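Local structure of diaminopimelate decarboxylase (Psychromonas ingrahamii, 4XG1) at residues Asp2-Tyr6 with Ser34-Arg40; Gln321-Leu326 with Tyr367-Thr373. The protein probably catalyses the pyridoxal 5'-phosphate-dependent decarboxylation of meso-diaminopimelate to L-lysine, the last step of the diaminopimelate route to lysine. One frame throughout, in Å; residues are numbered along the deposited sequence.

In the fold
Both contacts lie on the same side of the chain's centre, with their own centres about 15 Å apart. Interaction 1 is partly buried and sets the N-terminal residues against the start of helix 35-49. It rests on a hydrogen bond between His3 and Thr37 and the Ala36 methyl over the imidazole, beside the helix-capping serine. Interaction 2 is buried and joins strands 323-325 and 367-371 of the mixed sheet, by main-chain hydrogen bonds and aliphatic side chains. Residues 2-6 belong to both surroundings. Asp2 OD2 forms a salt bridge with Arg371 NH2 at 2.8 Å, and Tyr6 OH probably hydrogen-bonds Pro325 O, so the N-terminal segment connects the helix start to the strand pair.

Interaction 1. Residues Asp2-Tyr6 with Ser34-Arg40; sequences DHFNY and SRATIER. With TME (propane), chain S.
His3 meets the first turn of helix 35-49 with both a nitrogen and a ring face. His3 ND1 lies 3.1 Å from Thr37 OG1 in a hydrogen bond whose donor is not settled. The hydroxyl sits at the edge of the imidazole, near its plane. Ala36 CB covers one face, 3.6 Å from the His3 ring centroid and 15° off the normal, a CH-pi contact. The ring is placed there by CG standing beside the backbone N (chi1 -64°). Arg40 NH1 approaches the same ring obliquely, 3.4 Å from His3 CE1, with the guanidinium and imidazole planes 34° apart. Thr37 CG2 packs on Asp2 CB.

Ser34 lies behind these contacts as the N-cap of the helix, and its OG accepts from Thr37 N at 2.8 Å. Its CB also touches Phe4 CE2. Glu15, in the neighbouring loop, hydrogen-bonds both Ser34 OG and Ala36 N. Asp2 directs its carboxylate away from the helix to a salt bridge with Arg371. On the helix itself, Arg35 grips Glu39 OE2 side-on with NE and NH2. A propane molecule lies against Ala36, Glu39 and Arg40; its C3 is 3.8 Å from Arg40 CB.

With an alanine here instead of His3, Thr37 OG1 would probably lose its imidazole partner, and a gap would open over the methyl group of Ala36. Thr37 is thus held at two points, its N-H by the capping Ser34 and its hydroxyl by His3, which ties the N-terminal segment to the helix start by polar bonds.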
loop_
_atom_site.group_PDB
_atom_site.type_symbol
_atom_site.label_atom_id
_atom_site.label_comp_id
_atom_site.label_asym_id
_atom_site.label_seq_id
_atom_site.Cartn_x
_atom_site.Cartn_y
_atom_site.Cartn_z
ATOM N N ASP B 2 -13.025 -12.328 20.496
ATOM C CA ASP B 2 -12.782 -13.261 19.338
ATOM C C ASP B 2 -12.511 -14.762 19.685
ATOM O O ASP B 2 -12.420 -15.163 20.863
ATOM C CB ASP B 2 -11.666 -12.680 18.433
ATOM C CG ASP B 2 -10.328 -12.490 19.156
ATOM O OD1 ASP B 2 -9.865 -13.385 19.906
ATOM O OD2 ASP B 2 -9.739 -11.400 18.963
ATOM N N HIS B 3 -12.411 -15.589 18.639
ATOM C CA HIS B 3 -12.206 -17.035 18.790
ATOM C C HIS B 3 -10.746 -17.452 18.558
ATOM O O HIS B 3 -10.461 -18.598 18.191
ATOM C CB HIS B 3 -13.137 -17.787 17.856
ATOM C CG HIS B 3 -14.591 -17.587 18.161
ATOM N ND1 HIS B 3 -15.241 -16.396 17.927
ATOM C CD2 HIS B 3 -15.529 -18.434 18.650
ATOM C CE1 HIS B 3 -16.515 -16.515 18.254
ATOM N NE2 HIS B 3 -16.717 -17.742 18.693
ATOM N N PHE B 4 -9.825 -16.520 18.774
ATOM C CA PHE B 4 -8.411 -16.826 18.805
ATOM C C PHE B 4 -8.081 -16.949 20.265
ATOM O O PHE B 4 -8.070 -15.960 20.973
ATOM C CB PHE B 4 -7.580 -15.724 18.125
ATOM C CG PHE B 4 -7.863 -15.583 16.655
ATOM C CD1 PHE B 4 -7.217 -16.385 15.739
ATOM C CD2 PHE B 4 -8.788 -14.666 16.192
ATOM C CE1 PHE B 4 -7.486 -16.281 14.393
ATOM C CE2 PHE B 4 -9.056 -14.548 14.837
ATOM C CZ PHE B 4 -8.399 -15.361 13.938
ATOM N N ASN B 5 -7.799 -18.169 20.704
ATOM C CA ASN B 5 -7.748 -18.513 22.124
ATOM C C ASN B 5 -6.656 -19.544 22.407
ATOM O O ASN B 5 -6.565 -20.560 21.726
ATOM C CB ASN B 5 -9.109 -19.082 22.558
ATOM C CG ASN B 5 -10.260 -18.102 22.360
ATOM O OD1 ASN B 5 -11.280 -18.453 21.763
ATOM N ND2 ASN B 5 -10.102 -16.865 22.842
ATOM N N TYR B 6 -5.818 -19.257 23.393
ATOM C CA TYR B 6 -4.829 -20.221 23.858
ATOM C C TYR B 6 -5.559 -21.327 24.624
ATOM O O TYR B 6 -6.628 -21.097 25.211
ATOM C CB TYR B 6 -3.816 -19.555 24.780
ATOM C CG TYR B 6 -2.742 -18.747 24.076
ATOM C CD1 TYR B 6 -1.805 -19.368 23.279
ATOM C CD2 TYR B 6 -2.633 -17.376 24.264
ATOM C CE1 TYR B 6 -0.799 -18.641 22.664
ATOM C CE2 TYR B 6 -1.622 -16.637 23.665
ATOM C CZ TYR B 6 -0.716 -17.268 22.854
ATOM O OH TYR B 6 0.284 -16.561 22.233
ATOM N N SER B 34 -11.525 -15.736 11.413
ATOM C CA SER B 34 -12.563 -16.473 12.144
ATOM C C SER B 34 -13.932 -16.195 11.607
ATOM O O SER B 34 -14.412 -15.098 11.707
ATOM C CB SER B 34 -12.563 -16.089 13.623
ATOM O OG SER B 34 -13.797 -16.454 14.243
ATOM N N ARG B 35 -14.586 -17.197 11.053
ATOM C CA ARG B 35 -15.983 -17.024 10.596
ATOM C C ARG B 35 -16.921 -16.609 11.737
ATOM O O ARG B 35 -17.739 -15.707 11.585
ATOM C CB ARG B 35 -16.541 -18.312 10.040
ATOM C CG ARG B 35 -18.027 -18.169 9.828
ATOM C CD ARG B 35 -18.656 -19.401 9.236
ATOM N NE ARG B 35 -20.002 -19.064 8.767
ATOM C CZ ARG B 35 -20.831 -19.916 8.171
ATOM N NH1 ARG B 35 -20.460 -21.183 7.959
ATOM N NH2 ARG B 35 -22.030 -19.502 7.786
ATOM N N ALA B 36 -16.771 -17.283 12.880
ATOM C CA ALA B 36 -17.614 -17.032 14.028
ATOM C C ALA B 36 -17.430 -15.596 14.520
ATOM O O ALA B 36 -18.408 -14.911 14.805
ATOM C CB ALA B 36 -17.285 -18.008 15.151
ATOM N N THR B 37 -16.193 -15.139 14.623
ATOM C CA THR B 37 -15.948 -13.786 15.067
ATOM C C THR B 37 -16.559 -12.771 14.128
ATOM O O THR B 37 -17.100 -11.784 14.566
ATOM C CB THR B 37 -14.470 -13.502 15.155
ATOM O OG1 THR B 37 -13.844 -14.499 15.978
ATOM C CG2 THR B 37 -14.217 -12.097 15.733
ATOM N N ILE B 38 -16.493 -13.016 12.820
ATOM C CA ILE B 38 -17.071 -12.075 11.856
ATOM C C ILE B 38 -18.576 -11.974 12.058
ATOM O O ILE B 38 -19.171 -10.878 12.085
ATOM C CB ILE B 38 -16.788 -12.508 10.397
ATOM C CG1 ILE B 38 -15.297 -12.378 10.106
ATOM C CG2 ILE B 38 -17.566 -11.671 9.413
ATOM C CD1 ILE B 38 -14.845 -13.140 8.895
ATOM N N GLU B 39 -19.200 -13.141 12.172
ATOM C CA GLU B 39 -20.651 -13.231 12.317
ATOM C C GLU B 39 -21.095 -12.611 13.645
ATOM O O GLU B 39 -21.979 -11.792 13.685
ATOM C CB GLU B 39 -21.073 -14.693 12.184
ATOM C CG GLU B 39 -20.998 -15.132 10.724
ATOM C CD GLU B 39 -21.392 -16.571 10.461
ATOM O OE1 GLU B 39 -21.359 -17.406 11.404
ATOM O OE2 GLU B 39 -21.697 -16.864 9.287
ATOM N N ARG B 40 -20.432 -12.977 14.711
ATOM C CA ARG B 40 -20.762 -12.426 16.002
ATOM C C ARG B 40 -20.708 -10.916 15.949
ATOM O O ARG B 40 -21.629 -10.248 16.435
ATOM C CB ARG B 40 -19.817 -12.932 17.052
ATOM C CG ARG B 40 -20.264 -12.649 18.451
ATOM C CD ARG B 40 -19.266 -13.267 19.403
ATOM N NE ARG B 40 -18.116 -12.397 19.599
ATOM C CZ ARG B 40 -16.955 -12.759 20.159
ATOM N NH1 ARG B 40 -16.738 -14.019 20.557
ATOM N NH2 ARG B 40 -15.995 -11.841 20.317
HETATM C C1 TME S . -21.212 -18.052 14.643
HETATM C C2 TME S . -21.184 -16.675 15.353
HETATM C C3 TME S . -20.462 -16.644 16.708
#

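Interaction 2. Residues Gln321-Leu326 with Tyr367-Thr373; sequences QNIIPL and YLVIRST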
loop_
_atom_site.group_PDB
_atom_site.type_symbol
_atom_site.label_atom_id
_atom_site.label_comp_id
_atom_site.label_asym_id
_atom_site.label_seq_id
_atom_site.Cartn_x
_atom_site.Cartn_y
_atom_site.Cartn_z
ATOM N N GLN B 321 0.169 -3.089 16.850
ATOM C CA GLN B 321 -0.539 -4.316 16.623
ATOM C C GLN B 321 0.127 -5.376 17.525
ATOM O O GLN B 321 1.355 -5.521 17.537
ATOM C CB GLN B 321 -0.365 -4.669 15.147
ATOM C CG GLN B 321 -1.676 -4.952 14.454
ATOM C CD GLN B 321 -2.279 -3.892 13.569
ATOM O OE1 GLN B 321 -1.691 -2.919 13.136
ATOM N NE2 GLN B 321 -3.525 -4.111 13.300
ATOM N N ASN B 322 -0.651 -6.028 18.374
ATOM C CA ASN B 322 -0.095 -6.964 19.317
ATOM C C ASN B 322 0.524 -8.146 18.550
ATOM O O ASN B 322 -0.054 -8.625 17.586
ATOM C CB ASN B 322 -1.191 -7.448 20.276
ATOM C CG ASN B 322 -0.634 -8.186 21.494
ATOM O OD1 ASN B 322 0.512 -8.009 21.889
ATOM N ND2 ASN B 322 -1.463 -8.985 22.098
ATOM N N ILE B 323 1.688 -8.601 19.002
ATOM C CA ILE B 323 2.402 -9.710 18.395
ATOM C C ILE B 323 2.668 -10.767 19.475
ATOM O O ILE B 323 3.377 -10.496 20.445
ATOM C CB ILE B 323 3.715 -9.249 17.783
ATOM C CG1 ILE B 323 3.445 -8.133 16.763
ATOM C CG2 ILE B 323 4.420 -10.421 17.115
ATOM C CD1 ILE B 323 4.690 -7.562 16.081
ATOM N N ILE B 324 2.090 -11.955 19.290
ATOM C CA ILE B 324 2.099 -13.012 20.275
ATOM C C ILE B 324 2.596 -14.337 19.686
ATOM O O ILE B 324 2.475 -14.571 18.490
ATOM C CB ILE B 324 0.700 -13.236 20.862
ATOM C CG1 ILE B 324 -0.256 -13.775 19.814
ATOM C CG2 ILE B 324 0.193 -11.944 21.442
ATOM C CD1 ILE B 324 -1.641 -14.040 20.353
ATOM N N PRO B 325 3.131 -15.233 20.546
ATOM C CA PRO B 325 3.709 -16.478 20.062
ATOM C C PRO B 325 2.624 -17.482 19.755
ATOM O O PRO B 325 1.519 -17.365 20.233
ATOM C CB PRO B 325 4.579 -16.947 21.243
ATOM C CG PRO B 325 3.878 -16.430 22.442
ATOM C CD PRO B 325 3.257 -15.115 22.017
ATOM N N LEU B 326 2.964 -18.473 18.952
ATOM C CA LEU B 326 2.025 -19.506 18.577
ATOM C C LEU B 326 1.785 -20.492 19.721
ATOM O O LEU B 326 0.733 -21.134 19.792
ATOM C CB LEU B 326 2.564 -20.212 17.346
ATOM C CG LEU B 326 1.568 -21.072 16.597
ATOM C CD1 LEU B 326 0.417 -20.235 16.063
ATOM C CD2 LEU B 326 2.266 -21.796 15.456
ATOM N N TYR B 367 6.838 -19.457 14.773
ATOM C CA TYR B 367 5.755 -18.706 14.199
ATOM C C TYR B 367 5.221 -17.637 15.167
ATOM O O TYR B 367 5.012 -17.904 16.341
ATOM C CB TYR B 367 4.609 -19.639 13.849
ATOM C CG TYR B 367 4.900 -20.512 12.686
ATOM C CD1 TYR B 367 5.145 -19.967 11.437
ATOM C CD2 TYR B 367 4.901 -21.886 12.806
ATOM C CE1 TYR B 367 5.410 -20.766 10.336
ATOM C CE2 TYR B 367 5.165 -22.696 11.715
ATOM C CZ TYR B 367 5.425 -22.122 10.476
ATOM O OH TYR B 367 5.685 -22.905 9.380
ATOM N N LEU B 368 4.995 -16.424 14.665
ATOM C CA LEU B 368 4.348 -15.354 15.426
ATOM C C LEU B 368 3.038 -14.954 14.790
ATOM O O LEU B 368 2.823 -15.134 13.616
ATOM C CB LEU B 368 5.234 -14.140 15.490
ATOM C CG LEU B 368 6.546 -14.321 16.228
ATOM C CD1 LEU B 368 7.417 -13.097 16.114
ATOM C CD2 LEU B 368 6.223 -14.593 17.680
ATOM N N VAL B 369 2.152 -14.435 15.612
ATOM C CA VAL B 369 0.798 -14.093 15.206
ATOM C C VAL B 369 0.669 -12.608 15.496
ATOM O O VAL B 369 0.934 -12.163 16.611
ATOM C CB VAL B 369 -0.230 -14.892 16.017
ATOM C CG1 VAL B 369 -1.611 -14.301 15.913
ATOM C CG2 VAL B 369 -0.242 -16.334 15.563
ATOM N N ILE B 370 0.265 -11.851 14.481
ATOM C CA ILE B 370 0.031 -10.417 14.609
ATOM C C ILE B 370 -1.448 -10.287 14.691
ATOM O O ILE B 370 -2.167 -10.705 13.770
ATOM C CB ILE B 370 0.544 -9.683 13.379
ATOM C CG1 ILE B 370 2.011 -10.037 13.218
ATOM C CG2 ILE B 370 0.404 -8.186 13.525
ATOM C CD1 ILE B 370 2.502 -9.839 11.822
ATOM N N ARG B 371 -1.913 -9.723 15.799
ATOM C CA ARG B 371 -3.335 -9.654 16.017
ATOM C C ARG B 371 -3.953 -8.418 15.398
ATOM O O ARG B 371 -3.263 -7.451 15.111
ATOM C CB ARG B 371 -3.636 -9.715 17.493
ATOM C CG ARG B 371 -3.399 -11.093 18.085
ATOM C CD ARG B 371 -3.984 -11.269 19.491
ATOM N NE ARG B 371 -5.191 -10.464 19.707
ATOM C CZ ARG B 371 -6.448 -10.822 19.414
ATOM N NH1 ARG B 371 -6.721 -12.015 18.874
ATOM N NH2 ARG B 371 -7.444 -9.948 19.642
ATOM N N SER B 372 -5.255 -8.473 15.184
ATOM C CA SER B 372 -6.049 -7.319 14.826
ATOM C C SER B 372 -5.761 -6.847 13.438
ATOM O O SER B 372 -5.676 -5.639 13.177
ATOM C CB SER B 372 -5.816 -6.165 15.809
ATOM O OG SER B 372 -5.820 -6.623 17.146
ATOM N N THR B 373 -5.620 -7.791 12.533
ATOM C CA THR B 373 -5.217 -7.480 11.185
ATOM C C THR B 373 -6.312 -7.835 10.187
ATOM O O THR B 373 -6.078 -7.904 8.990
ATOM C CB THR B 373 -3.937 -8.219 10.802
ATOM O OG1 THR B 373 -4.167 -9.618 10.897
ATOM C CG2 THR B 373 -2.801 -7.821 11.670
HETATM O O HOH W 1 -3.846 -6.050 18.463
#
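Two antiparallel strands of the mixed sheet, 323-325 and 367-371, pair here. Ile324 and Val369 form the hydrogen-bonded pair. Ile324 N donates to Val369 O and Val369 N to Ile324 O, both at 2.9 Å. Beyond the strand 323-325, Arg371 N gives Asn322 O a nearly straight bond of 2.8 Å (175°). Ile323 with Ile370 and Pro325 with Leu368 are the non-hydrogen-bonded pairs.

The side chains of those two pairs share one face. The side chains of Ile323 and Leu368 cross at a slant, with Ile323 CG2 4.1 Å from Leu368 CB, and Leu368 CD2 reaches Pro325 CA. On the other face Ile324 CG1 lies 4.0 Å from Val369 CB. The CG1 of Ile324 stands between its backbone N and carbonyl carbon (chi1 67°), and from there CD1 extends to Arg371 CD at 3.7 Å. The guanidinium of Arg371 continues past this methyl to a salt bridge with Asp2.

This sheet belongs to the beta domain that accompanies the TIM barrel in the class-II decarboxylases. Strand 367-371 is interior: its opposite edge pairs with strand 284-294, through Leu368 with Thr288 and Ile370 with Leu286.

At one end Leu326 CD2 lies 3.6 Å from Tyr367 CB, the two side chains side by side and pointing the same way. The Leu326 side chain crosses that of Val369 at about a right angle, CD1 of the leucine against CG2 of the valine. At the other end Gln321 bends at chi2 (102°), which carries NE2 to Ser372 O in a weak bond. Its OE1 accepts a weak bond from Arg313, a predicted substrate-binding residue. One water accepts from Asn322 N at 3.2 Å; its link to Ser372 OG is too short and so doubtful. Ser372 OG also bonds to Asn282.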